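Local structure of SVS_variant_AS1 (Streptomyces sp. CWA1, 6TJA) at residues G159-Q163 against A180-S185; L175-L179 against P345-I350; I246-L250 against A261-A265; T266-R271 against S337-P343; E278-R282 against D355-L359. The protein is an engineered ancestral terpene cyclase that probably converts geranylgeranyl diphosphate into the spirocyclic diterpene spiroviolene. One frame throughout, in Å; residues are numbered along the deposited sequence.

Interaction 1 (G159-Q163 against A180-S185)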
# COMPACT_ATOMS: atom_id res chain seq x y z
N GLY A 159 -0.09 -3.35 8.48
CA GLY A 159 -0.70 -3.43 9.82
C GLY A 159 -0.12 -4.60 10.58
O GLY A 159 0.19 -4.44 11.76
N VAL A 160 -0.04 -5.77 9.92
CA VAL A 160 0.48 -7.03 10.52
C VAL A 160 1.95 -6.80 10.92
O VAL A 160 2.31 -7.19 12.02
CB VAL A 160 0.33 -8.25 9.59
CG1 VAL A 160 0.98 -9.46 10.20
CG2 VAL A 160 -1.14 -8.57 9.28
N ALA A 161 2.74 -6.18 10.05
CA ALA A 161 4.17 -5.88 10.29
C ALA A 161 4.30 -5.02 11.55
O ALA A 161 5.15 -5.34 12.37
CB ALA A 161 4.78 -5.19 9.08
N TRP A 162 3.47 -3.98 11.68
CA TRP A 162 3.35 -3.12 12.89
C TRP A 162 3.02 -3.97 14.12
O TRP A 162 3.72 -3.89 15.14
CB TRP A 162 2.27 -2.07 12.63
CG TRP A 162 2.10 -0.96 13.62
CD1 TRP A 162 2.62 -0.83 14.87
CD2 TRP A 162 1.26 0.18 13.41
NE1 TRP A 162 2.21 0.35 15.43
CE2 TRP A 162 1.38 1.00 14.55
CE3 TRP A 162 0.49 0.62 12.33
CZ2 TRP A 162 0.71 2.21 14.66
CZ3 TRP A 162 -0.18 1.82 12.44
CH2 TRP A 162 -0.05 2.61 13.58
N GLN A 163 1.96 -4.77 14.01
CA GLN A 163 1.52 -5.66 15.11
C GLN A 163 2.68 -6.56 15.57
O GLN A 163 2.97 -6.57 16.78
CB GLN A 163 0.32 -6.47 14.67
CG GLN A 163 -0.54 -6.88 15.85
CD GLN A 163 -1.27 -8.17 15.56
OE1 GLN A 163 -2.24 -8.20 14.79
NE2 GLN A 163 -0.77 -9.23 16.17
N ALA A 180 -5.37 2.70 14.76
CA ALA A 180 -4.66 2.89 13.47
C ALA A 180 -4.14 1.53 12.97
O ALA A 180 -4.33 1.21 11.79
CB ALA A 180 -3.54 3.90 13.63
N MET A 181 -3.52 0.75 13.85
CA MET A 181 -2.83 -0.51 13.50
C MET A 181 -3.88 -1.55 13.07
O MET A 181 -3.74 -2.20 12.02
CB MET A 181 -2.06 -1.04 14.71
CG MET A 181 -1.36 -2.31 14.46
SD MET A 181 -0.68 -3.07 15.93
CE MET A 181 -2.15 -3.69 16.72
N ARG A 182 -4.90 -1.70 13.89
CA ARG A 182 -5.93 -2.75 13.79
C ARG A 182 -6.84 -2.46 12.59
O ARG A 182 -7.37 -3.41 12.01
CB ARG A 182 -6.63 -2.78 15.15
CG ARG A 182 -7.63 -3.91 15.31
CD ARG A 182 -6.94 -5.26 15.34
NE ARG A 182 -7.98 -6.25 15.57
CZ ARG A 182 -7.93 -7.49 15.13
NH1 ARG A 182 -6.90 -7.91 14.40
NH2 ARG A 182 -8.94 -8.30 15.38
N LEU A 183 -7.01 -1.20 12.24
CA LEU A 183 -7.71 -0.80 11.00
C LEU A 183 -7.09 -1.59 9.85
O LEU A 183 -7.81 -2.01 8.97
CB LEU A 183 -7.53 0.71 10.86
CG LEU A 183 -8.31 1.46 9.77
CD1 LEU A 183 -9.82 1.34 9.94
CD2 LEU A 183 -7.90 2.93 9.84
N LEU A 184 -5.78 -1.81 9.92
CA LEU A 184 -5.02 -2.51 8.86
C LEU A 184 -4.91 -4.01 9.14
O LEU A 184 -5.12 -4.80 8.20
CB LEU A 184 -3.66 -1.82 8.79
CG LEU A 184 -3.67 -0.35 8.37
CD1 LEU A 184 -2.25 0.15 8.15
CD2 LEU A 184 -4.50 -0.16 7.08
N SER A 185 -4.48 -4.41 10.36
CA SER A 185 -3.96 -5.76 10.69
C SER A 185 -5.09 -6.79 10.72
O SER A 185 -4.81 -7.99 10.57
CB SER A 185 -3.23 -5.76 11.98
OG SER A 185 -4.10 -5.44 13.05
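M181 lies across the indole of W162. Its CB sits over the six-membered ring, 3.8 Å from the W162 ring centroid and 13° off the normal, a CH-pi contact. CG is the next atom out. It rests 3.8 Å from W162 CD2 and also touches G159 O. SD then comes over the five-membered ring, 4.3 Å from that W162 centroid, and makes a Met-aromatic contact. SD also packs 3.5 Å from Q163 CA. The M181 chain is extended through chi1 and chi2 and turns only at chi3 (74°), which brings M181 CE to 3.7 Å from Q163 CG. The two segments belong to helices 143-169 and 175-185 of the all-helical class I terpene cyclase fold. The second of these carries R182, which by its position in the sequence is probably the arginine called the pyrophosphate sensor in related enzymes. R182 forms a salt bridge with D229. Close approach of the helices depends on G159: its CA lies 3.5 Å from L184 CB, and a CB there would probably collide with L184 CB and S185 N. S185 CB packs against G159 C at 3.6 Å, while S185 OG gives a weak hydrogen bond to M181 O in its own helix. A180 CB meets W162 CH2 at 3.7 Å. The same tryptophan also packs on G108 of the second subunit.

Interaction 2 (L175-L179 against P345-I350)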
# COMPACT_ATOMS: atom_id res chain seq x y z
N LEU A 175 -4.42 3.73 22.69
CA LEU A 175 -5.67 3.64 21.92
C LEU A 175 -5.46 4.12 20.47
O LEU A 175 -5.93 3.45 19.53
CB LEU A 175 -6.74 4.49 22.60
CG LEU A 175 -8.08 4.44 21.86
CD1 LEU A 175 -8.52 2.99 21.76
CD2 LEU A 175 -9.11 5.30 22.59
N ASP A 176 -4.81 5.26 20.30
CA ASP A 176 -4.65 5.90 18.97
C ASP A 176 -3.89 4.96 18.02
O ASP A 176 -4.42 4.74 16.90
CB ASP A 176 -3.96 7.27 19.02
CG ASP A 176 -4.20 8.07 17.74
OD1 ASP A 176 -5.36 8.26 17.36
OD2 ASP A 176 -3.24 8.50 17.14
N ASP A 177 -2.72 4.48 18.42
CA ASP A 177 -1.88 3.52 17.64
C ASP A 177 -2.63 2.19 17.42
O ASP A 177 -2.53 1.64 16.30
CB ASP A 177 -0.53 3.25 18.32
CG ASP A 177 0.51 4.37 18.20
OD1 ASP A 177 0.25 5.34 17.49
OD2 ASP A 177 1.60 4.23 18.79
N TYR A 178 -3.31 1.65 18.44
CA TYR A 178 -4.04 0.37 18.34
C TYR A 178 -5.11 0.45 17.24
O TYR A 178 -5.22 -0.53 16.45
CB TYR A 178 -4.67 -0.10 19.64
CG TYR A 178 -5.38 -1.39 19.42
CD1 TYR A 178 -6.76 -1.43 19.31
CD2 TYR A 178 -4.67 -2.54 19.14
CE1 TYR A 178 -7.42 -2.61 19.01
CE2 TYR A 178 -5.32 -3.74 18.84
CZ TYR A 178 -6.70 -3.76 18.74
OH TYR A 178 -7.37 -4.90 18.43
N LEU A 179 -5.92 1.51 17.23
CA LEU A 179 -7.03 1.67 16.25
C LEU A 179 -6.42 1.88 14.86
O LEU A 179 -6.88 1.22 13.91
CB LEU A 179 -7.92 2.84 16.66
CG LEU A 179 -8.67 2.64 17.98
CD1 LEU A 179 -9.48 3.87 18.30
CD2 LEU A 179 -9.56 1.40 17.93
N PRO A 345 -12.54 10.32 22.37
CA PRO A 345 -11.41 10.73 23.19
C PRO A 345 -10.19 9.83 23.04
O PRO A 345 -10.33 8.61 23.10
CB PRO A 345 -11.94 10.60 24.62
CG PRO A 345 -13.41 10.83 24.48
CD PRO A 345 -13.78 10.19 23.15
N GLY A 346 -9.03 10.45 22.85
CA GLY A 346 -7.73 9.78 22.88
C GLY A 346 -7.39 9.11 21.57
O GLY A 346 -6.42 8.38 21.57
N ALA A 347 -8.13 9.35 20.49
CA ALA A 347 -7.87 8.74 19.16
C ALA A 347 -7.96 9.81 18.07
O ALA A 347 -8.81 9.76 17.18
CB ALA A 347 -8.83 7.60 18.96
N PRO A 348 -7.05 10.83 18.12
CA PRO A 348 -6.99 11.87 17.08
C PRO A 348 -6.92 11.33 15.63
O PRO A 348 -7.49 11.98 14.78
CB PRO A 348 -5.75 12.70 17.43
CG PRO A 348 -4.96 11.82 18.45
CD PRO A 348 -6.03 11.03 19.17
N SER A 349 -6.34 10.14 15.40
CA SER A 349 -6.11 9.59 14.04
C SER A 349 -7.44 9.31 13.36
O SER A 349 -7.43 9.18 12.13
CB SER A 349 -5.24 8.33 14.02
OG SER A 349 -3.86 8.67 14.07
N ILE A 350 -8.54 9.22 14.10
CA ILE A 350 -9.86 8.92 13.46
C ILE A 350 -10.83 10.09 13.57
O ILE A 350 -11.94 9.95 13.03
CB ILE A 350 -10.46 7.61 14.02
CG1 ILE A 350 -10.80 7.70 15.51
CG2 ILE A 350 -9.55 6.45 13.71
CD1 ILE A 350 -11.71 6.58 16.02
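D176 grips S349 with both carboxylate oxygens. D176 OD1 accepts the backbone N-H of S349 at 2.9 Å through its syn lone pair, and the bond is nearly straight (166°). D176 OD2 takes S349 OG at 3.1 Å, with the hydroxyl 28° out of the carboxylate plane. With CG anti to the backbone N (chi1 -162°), the D176 carboxylate comes over the A347-P348 peptide at the N and CD side of the proline, where P348 CD lies 3.4 Å from D176 OD1. With an alanine here, the N-H and hydroxyl of S349 would probably lose this acceptor, and the turn would be less firmly tied to the helix. Apolar contacts flank the polar pair. L179 CD1 packs 3.8 Å from A347 CB and 4.2 Å from I350 CD1. At the other end of the contact L175 CD2 approaches P345 O at 3.6 Å. The next shell positions these groups. I350 N bonds back to A347 O at 3.1 Å, which closes the bend around P348 and S349. L179 and I350 both lean on M222 of helix 211-231. P348 O and S349 O are held by S118 and R112 of the second subunit. The arrangement is a type I beta turn with proline at its second position, anchored by an aspartate in the first turn of helix 175-185, and it fixes the C-terminal tail near the dimer interface.

Interaction 3 (I246-L250 against A261-A265)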
# COMPACT_ATOMS: atom_id res chain seq x y z
N ILE A 246 -8.34 -4.63 21.84
CA ILE A 246 -8.90 -3.38 22.44
C ILE A 246 -8.92 -3.51 23.97
O ILE A 246 -8.59 -2.52 24.69
CB ILE A 246 -10.29 -3.08 21.86
CG1 ILE A 246 -10.80 -1.72 22.33
CG2 ILE A 246 -11.28 -4.21 22.15
CD1 ILE A 246 -9.89 -0.57 21.95
N TYR A 247 -9.25 -4.70 24.46
CA TYR A 247 -9.40 -4.98 25.91
C TYR A 247 -8.04 -4.81 26.61
O TYR A 247 -7.99 -4.03 27.55
CB TYR A 247 -10.05 -6.35 26.12
CG TYR A 247 -11.32 -6.49 25.34
CD1 TYR A 247 -12.45 -5.75 25.64
CD2 TYR A 247 -11.36 -7.28 24.21
CE1 TYR A 247 -13.61 -5.89 24.90
CE2 TYR A 247 -12.50 -7.40 23.45
CZ TYR A 247 -13.63 -6.72 23.81
OH TYR A 247 -14.74 -6.84 23.00
N SER A 248 -6.98 -5.45 26.12
CA SER A 248 -5.63 -5.35 26.75
C SER A 248 -5.17 -3.89 26.68
O SER A 248 -4.47 -3.48 27.61
CB SER A 248 -4.59 -6.25 26.12
OG SER A 248 -5.06 -7.57 25.94
N VAL A 249 -5.51 -3.17 25.60
CA VAL A 249 -5.07 -1.76 25.41
C VAL A 249 -5.71 -0.89 26.49
O VAL A 249 -4.97 -0.12 27.12
CB VAL A 249 -5.35 -1.23 23.99
CG1 VAL A 249 -5.17 0.28 23.94
CG2 VAL A 249 -4.50 -1.89 22.91
N LEU A 250 -7.02 -0.99 26.69
CA LEU A 250 -7.74 -0.17 27.71
C LEU A 250 -7.30 -0.58 29.13
O LEU A 250 -7.12 0.32 29.97
CB LEU A 250 -9.25 -0.31 27.52
CG LEU A 250 -9.77 0.19 26.18
CD1 LEU A 250 -11.21 -0.22 26.00
CD2 LEU A 250 -9.64 1.70 26.06
N ALA A 261 -13.07 -2.45 30.79
CA ALA A 261 -12.55 -2.42 29.41
C ALA A 261 -13.61 -2.97 28.44
O ALA A 261 -13.83 -2.33 27.40
CB ALA A 261 -11.23 -3.16 29.28
N VAL A 262 -14.28 -4.07 28.77
CA VAL A 262 -15.33 -4.67 27.87
C VAL A 262 -16.43 -3.61 27.62
O VAL A 262 -16.88 -3.48 26.46
CB VAL A 262 -15.91 -5.99 28.43
CG1 VAL A 262 -17.21 -6.41 27.73
CG2 VAL A 262 -14.89 -7.11 28.37
N GLU A 263 -16.84 -2.90 28.67
CA GLU A 263 -17.88 -1.84 28.62
C GLU A 263 -17.36 -0.62 27.86
O GLU A 263 -18.10 -0.11 27.02
CB GLU A 263 -18.32 -1.49 30.04
CG GLU A 263 -19.22 -2.57 30.61
CD GLU A 263 -19.71 -2.33 32.03
OE1 GLU A 263 -19.87 -1.14 32.40
OE2 GLU A 263 -19.92 -3.35 32.76
N GLU A 264 -16.16 -0.14 28.17
CA GLU A 264 -15.53 0.97 27.42
C GLU A 264 -15.44 0.60 25.94
O GLU A 264 -15.75 1.45 25.07
CB GLU A 264 -14.16 1.31 28.01
CG GLU A 264 -13.54 2.55 27.36
CD GLU A 264 -14.37 3.83 27.45
OE1 GLU A 264 -15.30 3.87 28.29
OE2 GLU A 264 -14.08 4.79 26.70
N ALA A 265 -15.04 -0.62 25.62
CA ALA A 265 -14.83 -1.04 24.22
C ALA A 265 -16.15 -1.00 23.46
O ALA A 265 -16.15 -0.55 22.29
CB ALA A 265 -14.19 -2.41 24.15
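Helix segments 246-250 and 261-265 cross at 113° with axes 9.0 Å apart, and the backbones come near at Y247 and A261, whose CA atoms are 5.4 Å apart. The contact is apolar across the segments. A265 is a small residue at a close point. Its CB lies 3.6 Å from Y247 CE1 and 3.9 Å from I246 CG1. The Y247 ring turns an edge to the partner helix: V262 CA lies near the ring plane, 3.6 Å from Y247 CE1. V262 CG2 touches the same ring carbon. One face of the ring is packed by I246 CG2 from its own helix, so the ring is held from more than one direction. L250 fills the other end. Its CB meets A261 CB at 3.9 Å. With CG anti to the carbonyl carbon (chi1 -62°), L250 CD1 extends over the backbone of the partner to 3.6 Å from A261 O. The same methyl touches the aliphatic CG of E264 at 3.9 Å, so this glutamate adds carbon to the contact. The two helices follow each other in the chain, joined by a short connection. Helix 246-254 also packs on helix 175-185, through I246 on L175 and Y178 and V249 on Y178. On helix 211-231, I246 meets L226, Y247 meets R230, and D229 accepts the I246 N-H.

Interaction 4 (T266-R271 against S337-P343)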
# COMPACT_ATOMS: atom_id res chain seq x y z
N THR A 266 -17.25 -1.46 24.08
CA THR A 266 -18.57 -1.54 23.42
C THR A 266 -19.02 -0.11 23.13
O THR A 266 -19.58 0.14 22.01
CB THR A 266 -19.56 -2.35 24.27
OG1 THR A 266 -18.93 -3.63 24.35
CG2 THR A 266 -20.96 -2.44 23.67
N LYS A 267 -18.74 0.77 24.07
CA LYS A 267 -19.07 2.16 23.95
C LYS A 267 -18.40 2.82 22.76
O LYS A 267 -19.04 3.39 21.94
CB LYS A 267 -18.75 2.89 25.22
CG LYS A 267 -19.85 2.84 26.24
CD LYS A 267 -19.48 3.64 27.46
CE LYS A 267 -20.02 3.03 28.71
NZ LYS A 267 -20.74 4.04 29.49
N LEU A 268 -17.10 2.72 22.66
CA LEU A 268 -16.43 3.34 21.58
C LEU A 268 -16.75 2.73 20.20
O LEU A 268 -16.81 3.42 19.25
CB LEU A 268 -14.95 3.52 21.86
CG LEU A 268 -14.10 2.31 22.02
CD1 LEU A 268 -13.77 1.74 20.68
CD2 LEU A 268 -12.86 2.67 22.79
N ARG A 269 -16.99 1.44 20.15
CA ARG A 269 -17.32 0.69 18.91
C ARG A 269 -18.70 1.17 18.43
O ARG A 269 -18.85 1.49 17.24
CB ARG A 269 -17.23 -0.82 19.19
CG ARG A 269 -17.68 -1.74 18.06
CD ARG A 269 -19.16 -1.95 18.12
NE ARG A 269 -19.69 -2.89 17.14
CZ ARG A 269 -20.96 -2.93 16.77
NH1 ARG A 269 -21.83 -2.08 17.28
NH2 ARG A 269 -21.35 -3.82 15.87
N ASP A 270 -19.63 1.29 19.37
CA ASP A 270 -21.01 1.77 19.10
C ASP A 270 -20.96 3.23 18.63
O ASP A 270 -21.69 3.58 17.69
CB ASP A 270 -21.87 1.57 20.34
CG ASP A 270 -22.31 0.14 20.60
OD1 ASP A 270 -21.97 -0.77 19.81
OD2 ASP A 270 -22.96 -0.06 21.63
N ARG A 271 -20.11 4.06 19.22
CA ARG A 271 -19.97 5.46 18.78
C ARG A 271 -19.55 5.46 17.30
O ARG A 271 -20.12 6.24 16.53
CB ARG A 271 -19.01 6.19 19.73
CG ARG A 271 -18.69 7.59 19.24
CD ARG A 271 -17.66 8.35 20.05
NE ARG A 271 -17.90 8.38 21.48
CZ ARG A 271 -17.59 9.40 22.28
NH1 ARG A 271 -17.14 10.52 21.77
NH2 ARG A 271 -17.78 9.32 23.57
N SER A 337 -24.72 1.67 23.18
CA SER A 337 -24.31 1.83 24.60
C SER A 337 -23.78 3.25 24.83
O SER A 337 -23.61 3.65 25.97
CB SER A 337 -23.30 0.79 24.95
OG SER A 337 -22.20 0.85 24.05
N ASP A 338 -23.55 4.00 23.76
CA ASP A 338 -23.03 5.38 23.83
C ASP A 338 -23.52 6.08 22.57
O ASP A 338 -23.33 5.50 21.48
CB ASP A 338 -21.50 5.35 23.97
CG ASP A 338 -20.82 6.72 23.97
OD1 ASP A 338 -21.51 7.69 24.27
OD2 ASP A 338 -19.62 6.79 23.67
N SER A 339 -24.07 7.27 22.70
CA SER A 339 -24.60 7.98 21.58
C SER A 339 -23.91 9.26 21.24
O SER A 339 -24.41 10.00 20.46
CB SER A 339 -26.05 8.31 21.85
OG SER A 339 -26.87 7.26 21.45
N SER A 340 -22.76 9.53 21.81
CA SER A 340 -22.07 10.76 21.50
C SER A 340 -21.75 10.87 20.04
O SER A 340 -21.28 9.96 19.45
CB SER A 340 -20.80 10.88 22.27
OG SER A 340 -21.06 10.62 23.61
N PRO A 341 -21.99 12.03 19.48
CA PRO A 341 -21.78 12.39 18.09
C PRO A 341 -20.44 13.08 17.80
O PRO A 341 -20.29 13.66 16.77
CB PRO A 341 -22.91 13.37 17.86
CG PRO A 341 -23.01 14.07 19.14
CD PRO A 341 -22.72 13.07 20.20
N SER A 342 -19.50 13.02 18.70
CA SER A 342 -18.23 13.64 18.41
C SER A 342 -17.13 12.61 18.31
O SER A 342 -17.33 11.48 18.66
CB SER A 342 -17.92 14.65 19.49
OG SER A 342 -18.25 14.18 20.74
N PRO A 343 -15.94 13.03 17.93
CA PRO A 343 -14.83 12.10 17.91
C PRO A 343 -14.54 11.47 19.28
O PRO A 343 -14.73 12.00 20.32
CB PRO A 343 -13.68 12.99 17.52
CG PRO A 343 -14.28 13.98 16.67
CD PRO A 343 -15.59 14.28 17.27
O HOH W 1 -20.68 9.27 16.75
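T266 touches S337 with its methyl: T266 CG2 is 3.5 Å from S337 OG. The T266 hydroxyl bonds instead to V262 O, one turn back. K267 follows and packs with its aliphatic part, K267 CG lying 3.8 Å from D338 CB. R269 turns to other partners. It forms a salt bridge with D227 of helix 211-231 and another with D270 OD1. The second oxygen of D270 holds the loop. D270 OD2 accepts S337 OG at 2.7 Å and S337 N at 2.9 Å, and these donors come from opposite faces of the carboxylate. This contact joins helix 258-283, part of the terpene cyclase helical bundle, to the C-terminal tail that runs along its outer side. R271 then binds three parts of that tail. It meets D338 side-on: R271 NE and NH2 both point to D338 OD2, with R271 NH2 at 3.1 Å. The guanidinium and carboxylate planes are 68° apart. The chain bends at chi3 (-51°), and R271 NH1 gives a hydrogen bond to S342 O at 3.3 Å. S340 CB lies over the guanidinium face, 3.5 Å above the R271 plane. Replacing R271 by a methionine would probably leave D338 without its charge partner and S342 O without this donor, with the tail less well fixed. D338 OD1 is held by S340 OG at 3.0 Å and weakly by S340 N, as in an Asx turn. A water bridges R271 O and S340 O.

Interaction 5 (E278-R282 against D355-L359)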
# COMPACT_ATOMS: atom_id res chain seq x y z
N GLU A 278 -24.78 7.71 10.44
CA GLU A 278 -25.04 9.10 10.19
C GLU A 278 -24.42 9.53 8.87
O GLU A 278 -25.11 10.04 8.04
CB GLU A 278 -24.65 9.97 11.38
CG GLU A 278 -24.64 11.44 11.10
CD GLU A 278 -24.14 12.30 12.25
OE1 GLU A 278 -22.98 12.23 12.63
OE2 GLU A 278 -24.92 13.08 12.77
N LEU A 279 -23.15 9.28 8.64
CA LEU A 279 -22.51 9.67 7.35
C LEU A 279 -23.17 8.92 6.18
O LEU A 279 -23.33 9.48 5.09
CB LEU A 279 -21.02 9.40 7.43
CG LEU A 279 -20.21 9.84 6.20
CD1 LEU A 279 -20.55 11.26 5.78
CD2 LEU A 279 -18.74 9.72 6.48
N HIS A 280 -23.54 7.66 6.39
CA HIS A 280 -24.14 6.82 5.32
C HIS A 280 -25.42 7.50 4.84
O HIS A 280 -25.62 7.62 3.62
CB HIS A 280 -24.37 5.38 5.80
CG HIS A 280 -25.16 4.60 4.81
ND1 HIS A 280 -26.54 4.69 4.74
CD2 HIS A 280 -24.77 3.82 3.78
CE1 HIS A 280 -26.97 3.93 3.74
NE2 HIS A 280 -25.90 3.41 3.12
N ASP A 281 -26.25 7.98 5.77
CA ASP A 281 -27.58 8.57 5.47
C ASP A 281 -27.40 9.88 4.71
O ASP A 281 -28.28 10.21 3.91
CB ASP A 281 -28.42 8.65 6.75
CG ASP A 281 -29.04 7.31 7.16
OD1 ASP A 281 -28.77 6.30 6.47
OD2 ASP A 281 -29.79 7.27 8.15
N ARG A 282 -26.28 10.59 4.88
CA ARG A 282 -26.01 11.87 4.18
C ARG A 282 -25.51 11.58 2.76
O ARG A 282 -25.85 12.32 1.83
CB ARG A 282 -25.06 12.69 5.05
CG ARG A 282 -24.49 13.93 4.38
CD ARG A 282 -23.79 14.85 5.38
NE ARG A 282 -22.36 14.64 5.62
CZ ARG A 282 -21.39 14.69 4.69
NH1 ARG A 282 -21.66 14.87 3.40
NH2 ARG A 282 -20.13 14.53 5.05
N ASP A 355 -15.50 15.19 10.71
CA ASP A 355 -15.23 16.54 10.16
C ASP A 355 -15.94 16.66 8.80
O ASP A 355 -15.33 16.32 7.80
CB ASP A 355 -13.72 16.75 10.07
CG ASP A 355 -13.29 18.12 9.58
OD1 ASP A 355 -14.16 18.83 9.05
OD2 ASP A 355 -12.08 18.46 9.75
N ASP A 356 -17.18 17.13 8.76
CA ASP A 356 -18.01 17.15 7.52
C ASP A 356 -17.46 18.12 6.47
O ASP A 356 -17.64 17.86 5.25
CB ASP A 356 -19.48 17.41 7.85
CG ASP A 356 -20.15 16.16 8.42
OD1 ASP A 356 -19.97 15.05 7.81
OD2 ASP A 356 -20.81 16.29 9.49
N ALA A 357 -16.74 19.15 6.88
CA ALA A 357 -16.17 20.14 5.94
C ALA A 357 -15.06 19.47 5.12
O ALA A 357 -14.85 19.83 3.95
CB ALA A 357 -15.68 21.35 6.69
N LEU A 358 -14.37 18.52 5.74
CA LEU A 358 -13.24 17.77 5.14
C LEU A 358 -13.80 16.65 4.25
O LEU A 358 -13.12 16.27 3.32
CB LEU A 358 -12.39 17.26 6.30
CG LEU A 358 -10.99 16.77 5.94
CD1 LEU A 358 -9.97 17.24 6.97
CD2 LEU A 358 -10.98 15.25 5.82
N LEU A 359 -15.03 16.20 4.50
CA LEU A 359 -15.73 15.06 3.84
C LEU A 359 -16.76 15.57 2.80
O LEU A 359 -16.83 16.68 2.27
CB LEU A 359 -16.44 14.25 4.94
CG LEU A 359 -15.57 13.67 6.05
CD1 LEU A 359 -16.41 12.98 7.12
CD2 LEU A 359 -14.54 12.72 5.48
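A salt bridge between R282 and D356 and a leucine pair, L279 with L359, tie the end of the modelled chain to helix 258-283, near that helix's C-terminal end. The bridge is centred on one oxygen. R282 NH2 donates to D356 OD1 at 2.8 Å with an angle of 146°. R282 NE adds a weak bond to the same D356 OD1 at 3.3 Å. The carboxylate stands almost perpendicular to the guanidinium, the planes being 88° apart, and R282 NH2 meets D356 OD1 on its anti side but well out of the carboxylate plane. The arginine leaves the helix extended and turns at chi3 (90°), which brings its NE and NH2 to the aspartate. L359 CB then lies at the edge of the guanidinium, close to its plane and 3.7 Å from R282 NH2. Beneath the polar pair the two leucines meet obliquely, L279 CD2 to L359 CD1 at 4.1 Å. L279 continues into the core on L216 and M219 of helix 211-231, and L359 also packs on P211 and W352. The tail residues 355-359 curl in a loose turn with weak backbone bonds. D356 has a second and stronger partner, R275 of helix 258-283, which also forms a salt bridge with E278. D356 OD1 is thus shared by two arginines, which would probably stabilise its negative charge. R282 and D356 lie at the surface, so solvent is likely to weaken the attraction. The bridge is best read as an anchor for the tail, with the leucines giving the more buried part of the contact.

How the interactions relate
Interactions 1 and 2 share helix 175-185, their centres about 13 Å apart, and both touch the second subunit. Interaction 2 meets interaction 3 where L175 packs on V249. D229 connects these three: it pairs with R182, Y178 and I246 N. With N228 it lies in a sequence that fits the metal-binding NSE motif of class I terpene cyclases, so the three contacts probably border the active site. A PEG, probably from crystallisation, lies about 3 Å from the side chain of L184 in interaction 1. Interactions 3, 4 and 5 follow one another along helix 258-283, with 3 and 5 about 27 Å apart between centres. The C-terminal tail links interactions 4, 2 and 5; R271 touches P345.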